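Local structure of caprin-2 (Danio rerio, 4OUS) at residues G35-T40 against R44-A49; I70-M73 against M79-A82; F55-L60 against V108-H113; A82-N85 against H91-A94. The protein probably acts in canonical Wnt signalling through a C1q domain that assembles as a trimer around bound calcium. The protein carries 1 engineered substitution. All blocks are in the same frame, centred on the assembly; numbering follows the deposited sequence.

Interaction 1: residues G35-T40 against R44-A49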
loop_
_atom_site.group_PDB
_atom_site.type_symbol
_atom_site.label_atom_id
_atom_site.label_comp_id
_atom_site.label_asym_id
_atom_site.label_seq_id
_atom_site.Cartn_x
_atom_site.Cartn_y
_atom_site.Cartn_z
ATOM N N GLY A 35 11.736 13.906 13.080
ATOM C CA GLY A 35 12.154 15.058 12.303
ATOM C C GLY A 35 11.211 16.247 12.387
ATOM O O GLY A 35 11.560 17.336 11.931
ATOM N N ASP A 36 10.029 16.043 12.966
ATOM C CA ASP A 36 9.054 17.115 13.190
ATOM C C ASP A 36 8.598 17.805 11.916
ATOM O O ASP A 36 8.261 18.990 11.941
ATOM C CB ASP A 36 9.615 18.180 14.137
ATOM C CG ASP A 36 10.125 17.599 15.421
ATOM O OD1 ASP A 36 9.294 17.342 16.317
ATOM O OD2 ASP A 36 11.354 17.401 15.533
ATOM N N MET A 37 8.567 17.083 10.807
ATOM C CA MET A 37 8.317 17.726 9.525
ATOM C C MET A 37 6.880 17.595 9.007
ATOM O O MET A 37 6.540 18.215 7.994
ATOM C CB MET A 37 9.299 17.187 8.478
ATOM C CG MET A 37 10.785 17.391 8.799
ATOM S SD MET A 37 11.245 19.020 9.402
ATOM C CE MET A 37 10.639 19.985 8.063
ATOM N N PHE A 38 6.037 16.807 9.675
ATOM C CA PHE A 38 4.624 16.781 9.317
ATOM C C PHE A 38 3.856 17.784 10.161
ATOM O O PHE A 38 4.046 17.850 11.376
ATOM C CB PHE A 38 4.019 15.391 9.495
ATOM C CG PHE A 38 2.625 15.277 8.948
ATOM C CD1 PHE A 38 2.421 15.134 7.586
ATOM C CD2 PHE A 38 1.520 15.333 9.782
ATOM C CE1 PHE A 38 1.148 15.030 7.067
ATOM C CE2 PHE A 38 0.236 15.220 9.267
ATOM C CZ PHE A 38 0.053 15.072 7.908
ATOM N N ASP A 39 2.994 18.557 9.508
ATOM C CA ASP A 39 2.132 19.528 10.169
ATOM C C ASP A 39 0.681 19.060 10.122
ATOM O O ASP A 39 0.087 18.976 9.048
ATOM C CB ASP A 39 2.277 20.893 9.502
ATOM C CG ASP A 39 1.401 21.944 10.142
ATOM O OD1 ASP A 39 1.706 22.349 11.282
ATOM O OD2 ASP A 39 0.413 22.368 9.511
ATOM N N THR A 40 0.106 18.752 11.280
ATOM C CA THR A 40 -1.228 18.161 11.318
ATOM C C THR A 40 -2.325 19.071 10.766
ATOM O O THR A 40 -3.239 18.602 10.091
ATOM C CB THR A 40 -1.621 17.759 12.750
ATOM O OG1 THR A 40 -1.535 18.898 13.614
ATOM C CG2 THR A 40 -0.719 16.658 13.264
ATOM N N ARG A 44 0.516 18.956 5.617
ATOM C CA ARG A 44 1.711 18.998 4.780
ATOM C C ARG A 44 2.955 18.457 5.467
ATOM O O ARG A 44 3.260 18.795 6.620
ATOM C CB ARG A 44 1.989 20.430 4.307
ATOM C CG ARG A 44 0.923 20.985 3.367
ATOM C CD ARG A 44 1.164 22.450 3.027
ATOM N NE ARG A 44 0.280 22.897 1.953
ATOM C CZ ARG A 44 0.674 23.110 0.701
ATOM N NH1 ARG A 44 1.943 22.934 0.363
ATOM N NH2 ARG A 44 -0.202 23.506 -0.213
ATOM N N PHE A 45 3.674 17.624 4.724
ATOM C CA PHE A 45 5.041 17.241 5.041
ATOM C C PHE A 45 6.001 18.205 4.362
ATOM O O PHE A 45 5.890 18.423 3.157
ATOM C CB PHE A 45 5.308 15.817 4.562
ATOM C CG PHE A 45 6.746 15.403 4.672
ATOM C CD1 PHE A 45 7.275 15.029 5.892
ATOM C CD2 PHE A 45 7.568 15.394 3.560
ATOM C CE1 PHE A 45 8.599 14.642 6.003
ATOM C CE2 PHE A 45 8.893 15.005 3.664
ATOM C CZ PHE A 45 9.407 14.631 4.886
ATOM N N THR A 46 6.934 18.774 5.116
ATOM C CA THR A 46 7.955 19.627 4.524
ATOM C C THR A 46 9.278 18.881 4.476
ATOM O O THR A 46 9.730 18.334 5.482
ATOM C CB THR A 46 8.110 20.934 5.309
ATOM O OG1 THR A 46 6.861 21.632 5.293
ATOM C CG2 THR A 46 9.172 21.820 4.678
ATOM N N CYS A 47 9.893 18.854 3.300
ATOM C CA CYS A 47 11.175 18.191 3.136
ATOM C C CYS A 47 12.281 18.936 3.876
ATOM O O CYS A 47 12.530 20.103 3.584
ATOM C CB CYS A 47 11.519 18.093 1.655
ATOM S SG CYS A 47 13.131 17.407 1.328
ATOM N N PRO A 48 12.963 18.265 4.820
ATOM C CA PRO A 48 14.041 18.928 5.567
ATOM C C PRO A 48 15.411 18.794 4.915
ATOM O O PRO A 48 16.352 19.471 5.326
ATOM C CB PRO A 48 14.031 18.191 6.901
ATOM C CG PRO A 48 13.656 16.794 6.517
ATOM C CD PRO A 48 12.651 16.938 5.388
ATOM N N ALA A 49 15.519 17.911 3.930
ATOM C CA ALA A 49 16.799 17.603 3.317
ATOM C C ALA A 49 16.554 16.948 1.978
ATOM O O ALA A 49 15.765 16.010 1.868
ATOM C CB ALA A 49 17.626 16.695 4.216
#
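M37 curls round the backbone carbonyl of T46. M37 CB and M37 CE each lie 3.2 Å from T46 O, one at either end of the bent chain. The curl comes from turns at chi2 and chi3, -45° and -57°. On the way round, M37 CG meets the ring of P48, with 3.7 Å to P48 CG, and the sulfur lies against P48 CB. M37 CB also touches the F45 ring, 3.6 Å from F45 CE1. Cut back to alanine, the M37 side chain would lose CG, SD and CE, which would probably leave P48 without its apolar partner and open a gap beside T46. The backbone of M37 joins in as well: T46 N bonds to M37 O at 3.0 Å and nearly straight, 168°. D39 N bonds to R44 O at 2.9 Å. Together these bonds close a short antiparallel beta hairpin, 38-39 with 44-46, within the C1q domain. F38 and F45 form its non-hydrogen-bonded pair, and both rings leave on the same face of the hairpin. They touch lightly, F38 CD1 to F45 CB at 4.2 Å. F8 meets both rings and stacks on that of F38. R44 leaves on the other face, where its guanidinium makes a cation-pi contact with W109. D39 turns its carboxylate to S42 in the turn, OD2 to OG. T46 OG1 is bonded to Q107 NE2 on strand 107-114.

Interaction 2: residues I70-M73 against M79-A82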
loop_
_atom_site.group_PDB
_atom_site.type_symbol
_atom_site.label_atom_id
_atom_site.label_comp_id
_atom_site.label_asym_id
_atom_site.label_seq_id
_atom_site.Cartn_x
_atom_site.Cartn_y
_atom_site.Cartn_z
ATOM N N ILE A 70 -8.490 11.270 -4.654
ATOM C CA ILE A 70 -7.388 11.790 -3.855
ATOM C C ILE A 70 -6.183 12.026 -4.751
ATOM O O ILE A 70 -5.864 11.174 -5.588
ATOM C CB ILE A 70 -6.975 10.794 -2.743
ATOM C CG1 ILE A 70 -8.153 10.420 -1.843
ATOM C CG2 ILE A 70 -5.813 11.333 -1.928
ATOM C CD1 ILE A 70 -8.672 11.559 -1.005
ATOM N N ASN A 71 -5.499 13.155 -4.570
ATOM C CA ASN A 71 -4.212 13.385 -5.225
ATOM C C ASN A 71 -3.100 13.496 -4.193
ATOM O O ASN A 71 -3.237 14.235 -3.212
ATOM C CB ASN A 71 -4.200 14.676 -6.054
ATOM C CG ASN A 71 -5.401 14.822 -6.957
ATOM O OD1 ASN A 71 -6.232 15.717 -6.754
ATOM N ND2 ASN A 71 -5.492 13.972 -7.975
ATOM N N LEU A 72 -1.984 12.815 -4.438
ATOM C CA LEU A 72 -0.746 13.093 -3.721
ATOM C C LEU A 72 -0.047 14.235 -4.449
ATOM O O LEU A 72 0.300 14.107 -5.626
ATOM C CB LEU A 72 0.156 11.864 -3.662
ATOM C CG LEU A 72 1.503 12.066 -2.962
ATOM C CD1 LEU A 72 1.353 12.178 -1.457
ATOM C CD2 LEU A 72 2.499 10.960 -3.337
ATOM N N MET A 73 0.107 15.352 -3.752
ATOM C CA MET A 73 0.658 16.583 -4.294
ATOM C C MET A 73 2.092 16.778 -3.856
ATOM O O MET A 73 2.437 16.492 -2.708
ATOM C CB MET A 73 -0.157 17.785 -3.817
ATOM C CG MET A 73 -1.658 17.664 -4.014
ATOM S SD MET A 73 -2.158 17.653 -5.755
ATOM C CE MET A 73 -1.657 19.294 -6.258
ATOM N N MET A 79 1.157 14.210 -8.274
ATOM C CA MET A 79 2.184 13.197 -8.502
ATOM C C MET A 79 1.583 11.820 -8.777
ATOM O O MET A 79 1.950 11.177 -9.764
ATOM C CB MET A 79 3.144 13.142 -7.318
ATOM C CG MET A 79 3.771 14.505 -6.989
ATOM S SD MET A 79 4.514 15.430 -8.370
ATOM C CE MET A 79 5.995 14.461 -8.645
ATOM N N VAL A 80 0.678 11.358 -7.913
ATOM C CA VAL A 80 -0.124 10.164 -8.181
ATOM C C VAL A 80 -1.521 10.421 -7.646
ATOM O O VAL A 80 -1.722 11.333 -6.840
ATOM C CB VAL A 80 0.457 8.864 -7.537
ATOM C CG1 VAL A 80 1.856 8.556 -8.049
ATOM C CG2 VAL A 80 0.438 8.925 -6.013
ATOM N N SER A 81 -2.485 9.618 -8.087
ATOM C CA SER A 81 -3.865 9.792 -7.664
ATOM C C SER A 81 -4.516 8.465 -7.307
ATOM O O SER A 81 -4.006 7.392 -7.639
ATOM C CB SER A 81 -4.679 10.479 -8.761
ATOM O OG SER A 81 -4.103 11.724 -9.125
ATOM N N ALA A 82 -5.651 8.553 -6.625
ATOM C CA ALA A 82 -6.414 7.369 -6.266
ATOM C C ALA A 82 -7.899 7.659 -6.383
ATOM O O ALA A 82 -8.343 8.785 -6.178
ATOM C CB ALA A 82 -6.072 6.907 -4.857
#
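Strand residues I70-M73 and M79-A82 run antiparallel, their axes 4.7 Å apart and 163° between directions. They belong to a beta hairpin of the C1q domain, made of strands 68-74 and 77-84. I70 and A82 are a hydrogen-bonded pair: I70 N reaches A82 O at 2.9 Å, and A82 N reaches I70 O at 2.8 Å. N71 and S81 are the non-hydrogen-bonded pair beside them. Next comes a classic beta bulge, where M79 and V80 both face L72. L72 N bonds to V80 O at 2.8 Å. L72 O instead takes M79 N, also at 2.8 Å, nearly in line with the carbonyl bond at 172°. M79 CB comes down beside the same oxygen, 3.4 Å from L72 O, before its chain bends off toward H31 of the second subunit.

L72 and V80 lie side by side and point the same way. V80 CG1 is anti to the carbonyl carbon, chi1 -60°; this leaves V80 CG2 between the backbone N and the carbonyl carbon, 3.8 Å from L72 CB. L72, I70 and A82 share this face and pack on F57 of strand 51-60. N71 and S81 occupy the other face, toward the second subunit, where W122 and Y124 of that subunit cover them. The N71 amide is held at both ends: R111 NE bonds to OD1, and ND2 donates an N-H to S81 OG. S81 OG is in turn hydrogen-bonded to the backbone O of W122 of the second subunit. N71 ND2 stands 2.9 Å from S81 OG, which lies in the plane of the amide.

Interaction 3: residues F55-L60 against V108-H113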
loop_
_atom_site.group_PDB
_atom_site.type_symbol
_atom_site.label_atom_id
_atom_site.label_comp_id
_atom_site.label_asym_id
_atom_site.label_seq_id
_atom_site.Cartn_x
_atom_site.Cartn_y
_atom_site.Cartn_z
ATOM N N PHE A 55 6.169 7.689 0.128
ATOM C CA PHE A 55 4.861 8.058 0.675
ATOM C C PHE A 55 3.849 6.965 0.404
ATOM O O PHE A 55 3.886 6.336 -0.649
ATOM C CB PHE A 55 4.369 9.372 0.068
ATOM C CG PHE A 55 5.266 10.515 0.374
ATOM C CD1 PHE A 55 6.282 10.868 -0.503
ATOM C CD2 PHE A 55 5.155 11.191 1.576
ATOM C CE1 PHE A 55 7.153 11.894 -0.199
ATOM C CE2 PHE A 55 6.019 12.214 1.884
ATOM C CZ PHE A 55 7.025 12.568 0.998
ATOM N N ILE A 56 2.937 6.754 1.348
ATOM C CA ILE A 56 1.855 5.787 1.211
ATOM C C ILE A 56 0.597 6.411 1.818
ATOM O O ILE A 56 0.680 7.105 2.842
ATOM C CB ILE A 56 2.170 4.444 1.931
ATOM C CG1 ILE A 56 3.575 3.929 1.611
ATOM C CG2 ILE A 56 1.108 3.396 1.612
ATOM C CD1 ILE A 56 3.961 2.681 2.388
ATOM N N PHE A 57 -0.571 6.177 1.225
ATOM C CA PHE A 57 -1.808 6.638 1.835
ATOM C C PHE A 57 -2.941 5.667 1.561
ATOM O O PHE A 57 -2.952 4.978 0.539
ATOM C CB PHE A 57 -2.178 8.055 1.363
ATOM C CG PHE A 57 -2.494 8.170 -0.104
ATOM C CD1 PHE A 57 -3.792 7.997 -0.561
ATOM C CD2 PHE A 57 -1.510 8.496 -1.021
ATOM C CE1 PHE A 57 -4.100 8.124 -1.910
ATOM C CE2 PHE A 57 -1.821 8.624 -2.370
ATOM C CZ PHE A 57 -3.113 8.442 -2.806
ATOM N N HIS A 58 -3.892 5.636 2.492
ATOM C CA HIS A 58 -5.095 4.819 2.419
ATOM C C HIS A 58 -6.235 5.668 2.946
ATOM O O HIS A 58 -6.214 6.020 4.128
ATOM C CB HIS A 58 -4.967 3.552 3.270
ATOM C CG HIS A 58 -4.022 2.534 2.720
ATOM N ND1 HIS A 58 -2.664 2.550 2.957
ATOM C CD2 HIS A 58 -4.262 1.454 1.943
ATOM C CE1 HIS A 58 -2.110 1.521 2.340
ATOM N NE2 HIS A 58 -3.056 0.837 1.723
ATOM N N ILE A 59 -7.213 6.004 2.109
ATOM C CA ILE A 59 -8.277 6.907 2.531
ATOM C C ILE A 59 -9.637 6.231 2.351
ATOM O O ILE A 59 -9.990 5.837 1.244
ATOM C CB ILE A 59 -8.236 8.229 1.737
ATOM C CG1 ILE A 59 -6.845 8.889 1.806
ATOM C CG2 ILE A 59 -9.322 9.170 2.221
ATOM C CD1 ILE A 59 -6.412 9.338 3.180
ATOM N N LEU A 60 -10.392 6.090 3.436
ATOM C CA LEU A 60 -11.712 5.473 3.380
ATOM C C LEU A 60 -12.762 6.544 3.109
ATOM O O LEU A 60 -12.789 7.567 3.801
ATOM C CB LEU A 60 -12.022 4.747 4.691
ATOM C CG LEU A 60 -13.255 3.842 4.677
ATOM C CD1 LEU A 60 -12.978 2.577 3.877
ATOM C CD2 LEU A 60 -13.710 3.505 6.092
ATOM N N VAL A 108 4.764 17.983 0.579
ATOM C CA VAL A 108 4.001 16.866 0.056
ATOM C C VAL A 108 2.747 16.733 0.916
ATOM O O VAL A 108 2.819 16.819 2.148
ATOM C CB VAL A 108 4.835 15.568 0.054
ATOM C CG1 VAL A 108 3.999 14.386 -0.404
ATOM C CG2 VAL A 108 6.064 15.731 -0.838
ATOM N N TRP A 109 1.600 16.563 0.270
ATOM C CA TRP A 109 0.321 16.621 0.959
ATOM C C TRP A 109 -0.732 15.904 0.132
ATOM O O TRP A 109 -0.515 15.629 -1.051
ATOM C CB TRP A 109 -0.088 18.079 1.226
ATOM C CG TRP A 109 -0.062 18.997 0.023
ATOM C CD1 TRP A 109 1.049 19.508 -0.596
ATOM C CD2 TRP A 109 -1.195 19.532 -0.675
ATOM N NE1 TRP A 109 0.674 20.320 -1.636
ATOM C CE2 TRP A 109 -0.697 20.351 -1.706
ATOM C CE3 TRP A 109 -2.579 19.395 -0.526
ATOM C CZ2 TRP A 109 -1.536 21.030 -2.591
ATOM C CZ3 TRP A 109 -3.411 20.076 -1.398
ATOM C CH2 TRP A 109 -2.886 20.882 -2.420
ATOM N N LEU A 110 -1.854 15.571 0.762
ATOM C CA LEU A 110 -2.965 14.948 0.062
ATOM C C LEU A 110 -4.080 15.949 -0.172
ATOM O O LEU A 110 -4.462 16.708 0.727
ATOM C CB LEU A 110 -3.515 13.756 0.837
ATOM C CG LEU A 110 -2.554 12.596 1.090
ATOM C CD1 LEU A 110 -3.262 11.502 1.870
ATOM C CD2 LEU A 110 -1.987 12.039 -0.194
ATOM N N ARG A 111 -4.600 15.933 -1.391
ATOM C CA ARG A 111 -5.717 16.764 -1.793
ATOM C C ARG A 111 -6.973 15.917 -1.955
ATOM O O ARG A 111 -6.959 14.889 -2.645
ATOM C CB ARG A 111 -5.407 17.486 -3.106
ATOM C CG ARG A 111 -6.488 18.463 -3.526
ATOM C CD ARG A 111 -6.066 19.284 -4.719
ATOM N NE ARG A 111 -6.051 18.491 -5.939
ATOM C CZ ARG A 111 -5.856 19.012 -7.146
ATOM N NH1 ARG A 111 -5.652 20.317 -7.278
ATOM N NH2 ARG A 111 -5.868 18.234 -8.218
ATOM N N LEU A 112 -8.057 16.369 -1.329
ATOM C CA LEU A 112 -9.376 15.815 -1.550
ATOM C C LEU A 112 -9.949 16.496 -2.778
ATOM O O LEU A 112 -10.408 17.633 -2.704
ATOM C CB LEU A 112 -10.267 16.030 -0.327
ATOM C CG LEU A 112 -11.688 15.492 -0.436
ATOM C CD1 LEU A 112 -11.693 14.003 -0.715
ATOM C CD2 LEU A 112 -12.468 15.806 0.831
ATOM N N HIS A 113 -9.845 15.846 -3.926
ATOM C CA HIS A 113 -10.346 16.438 -5.154
ATOM C C HIS A 113 -11.876 16.459 -5.138
ATOM O O HIS A 113 -12.484 17.518 -5.287
ATOM C CB HIS A 113 -9.810 15.679 -6.364
ATOM C CG HIS A 113 -10.468 16.067 -7.646
ATOM N ND1 HIS A 113 -10.424 17.350 -8.146
ATOM C CD2 HIS A 113 -11.217 15.347 -8.513
ATOM C CE1 HIS A 113 -11.112 17.399 -9.276
ATOM N NE2 HIS A 113 -11.597 16.196 -9.523
#
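The F55 ring lies flat against V108. V108 CG1 sits over the middle of one ring face, 3.7 Å from the F55 centroid and 10° off the ring normal, a CH-pi contact. The two side chains come from opposite directions. V108 CG2 meets the ring toward its outer end, 3.8 Å from F55 CZ. The F57 ring makes a second CH-pi contact, with L110, but off centre. L110 CD2 is 4.0 Å from the F57 centroid and displaced toward the rim. The other methyl of L110 fits at the root of the ring, L110 CD1 to F57 CB at 3.6 Å. F57 CG stands between its own backbone N and carbonyl carbon, chi1 65°, and in this setting the ring offers a face to L110. L110 CD1 also meets I59 CD1 tip to tip, 4.0 Å apart. The contact is wholly apolar. It spans the two sheets of the C1q jelly-roll sandwich, with the strand axes 9.7 Å apart and 24° between their directions. The domain has no helices. F127 of strand 125-134 packs on F55, F57 and L110. From the other sheet, strand 68-74 brings I70 against F57 and L72 against V108.

Interaction 4: residues A82-N85 against H91-A94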
loop_
_atom_site.group_PDB
_atom_site.type_symbol
_atom_site.label_atom_id
_atom_site.label_comp_id
_atom_site.label_asym_id
_atom_site.label_seq_id
_atom_site.Cartn_x
_atom_site.Cartn_y
_atom_site.Cartn_z
ATOM N N ALA A 82 -5.651 8.553 -6.625
ATOM C CA ALA A 82 -6.414 7.369 -6.266
ATOM C C ALA A 82 -7.899 7.659 -6.383
ATOM O O ALA A 82 -8.343 8.785 -6.178
ATOM C CB ALA A 82 -6.072 6.907 -4.857
ATOM N N TYR A 83 -8.649 6.612 -6.700
ATOM C CA TYR A 83 -10.093 6.676 -6.892
ATOM C C TYR A 83 -10.753 5.580 -6.091
ATOM O O TYR A 83 -10.229 4.462 -6.037
ATOM C CB TYR A 83 -10.434 6.499 -8.373
ATOM C CG TYR A 83 -11.911 6.365 -8.694
ATOM C CD1 TYR A 83 -12.673 7.482 -8.992
ATOM C CD2 TYR A 83 -12.537 5.122 -8.714
ATOM C CE1 TYR A 83 -14.016 7.376 -9.307
ATOM C CE2 TYR A 83 -13.890 5.003 -9.024
ATOM C CZ TYR A 83 -14.624 6.136 -9.322
ATOM O OH TYR A 83 -15.965 6.058 -9.642
ATOM N N ALA A 84 -11.912 5.865 -5.511
ATOM C CA ALA A 84 -12.709 4.792 -4.935
ATOM C C ALA A 84 -14.176 5.149 -4.991
ATOM O O ALA A 84 -14.560 6.283 -4.710
ATOM C CB ALA A 84 -12.283 4.498 -3.504
ATOM N N ASN A 85 -14.997 4.168 -5.331
ATOM C CA ASN A 85 -16.422 4.383 -5.347
ATOM C C ASN A 85 -17.143 3.060 -5.287
ATOM O O ASN A 85 -16.660 2.062 -5.814
ATOM C CB ASN A 85 -16.825 5.152 -6.597
ATOM C CG ASN A 85 -18.213 5.714 -6.503
ATOM O OD1 ASN A 85 -18.614 6.220 -5.456
ATOM N ND2 ASN A 85 -18.963 5.630 -7.595
ATOM N N HIS A 91 -18.688 2.030 2.009
ATOM C CA HIS A 91 -17.337 2.539 2.136
ATOM C C HIS A 91 -16.441 1.845 1.115
ATOM O O HIS A 91 -16.706 0.722 0.675
ATOM C CB HIS A 91 -16.800 2.321 3.546
ATOM C CG HIS A 91 -17.643 2.942 4.615
ATOM N ND1 HIS A 91 -17.704 4.302 4.825
ATOM C CD2 HIS A 91 -18.455 2.380 5.540
ATOM C CE1 HIS A 91 -18.523 4.553 5.831
ATOM N NE2 HIS A 91 -18.991 3.405 6.282
ATOM N N GLU A 92 -15.392 2.548 0.732
ATOM C CA GLU A 92 -14.416 2.092 -0.237
ATOM C C GLU A 92 -13.135 2.854 0.036
ATOM O O GLU A 92 -13.183 3.928 0.635
ATOM C CB GLU A 92 -14.867 2.338 -1.677
ATOM C CG GLU A 92 -15.142 1.124 -2.548
ATOM C CD GLU A 92 -13.869 0.345 -2.906
ATOM O OE1 GLU A 92 -12.859 0.397 -2.167
ATOM O OE2 GLU A 92 -13.826 -0.210 -4.023
ATOM N N THR A 93 -12.006 2.333 -0.427
ATOM C CA THR A 93 -10.705 2.871 -0.058
ATOM C C THR A 93 -9.927 3.335 -1.278
ATOM O O THR A 93 -9.743 2.572 -2.233
ATOM C CB THR A 93 -9.888 1.823 0.713
ATOM O OG1 THR A 93 -10.681 1.321 1.795
ATOM C CG2 THR A 93 -8.598 2.415 1.261
ATOM N N ALA A 94 -9.475 4.584 -1.233
ATOM C CA ALA A 94 -8.602 5.164 -2.246
ATOM C C ALA A 94 -7.179 5.153 -1.713
ATOM O O ALA A 94 -6.898 5.778 -0.677
ATOM C CB ALA A 94 -9.044 6.581 -2.588
HETATM O O HOH W 1 -13.510 1.693 -6.311
#
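A84 and A94 pack methyl against methyl, CB to CB at 4.0 Å, and A94 CB also meets A82 CB at 3.8 Å. This is the tight end of the contact. The small alanines let strands 77-84 and 93-102, from the two facing sheets, come close through their methyl groups. A84 CB presses on the opposite backbone, 3.4 Å from T93 O, and touches E92 CB as well. I70 and F57 back this part from the core.

Toward N85 and E92 the fit is looser and water enters. E92 CG passes N85 O at 3.7 Å. One ordered water links the segments: it accepts from N85 N at 3.0 Å and is bonded to E92 OE2 at the same length. The E92 chain bends at chi2, -69°, which folds the carboxylate back beside its own backbone. There OE1 receives the backbone N of the next residue, T93 N to E92 OE1 at 2.7 Å. That N-H arrives on the anti side of the oxygen, 25° out of the carboxylate plane. The bond limits turning of the group, while OE2 is directed to calcium. With E92 replaced by alanine, the calcium would probably lose a carboxylate from every subunit, and T93 N its acceptor. Y83 and N85 point the other way, and D90 of the second subunit bonds to both, at Y83 OH and N85 ND2. E92 OE2 of each of the three subunits binds the same calcium, which makes this a metal site at the trimer interface of a C1q domain.

Overall arrangement
Interaction 3 lies nearest the centre of the chain; like interaction 4 it joins strands of the two sheets. Interaction 2 adjoins it, with centres 6 Å apart; M73 N meets W109 O and N71 O meets R111 N, 2.8 Å in each case. Interaction 1 joins the same sheet along the other edge of strand 107-114, through F45 N to V108 O at 2.8 Å. Interaction 4 shares A82 with interaction 2 and meets strand 51-60 of interaction 3 through I59 N and A94 O. It is the contact at the calcium, with the E92 side chain about 3 Å away. Interaction 1 lies far off, its centre 26 Å from that of interaction 4, and touches no other subunit.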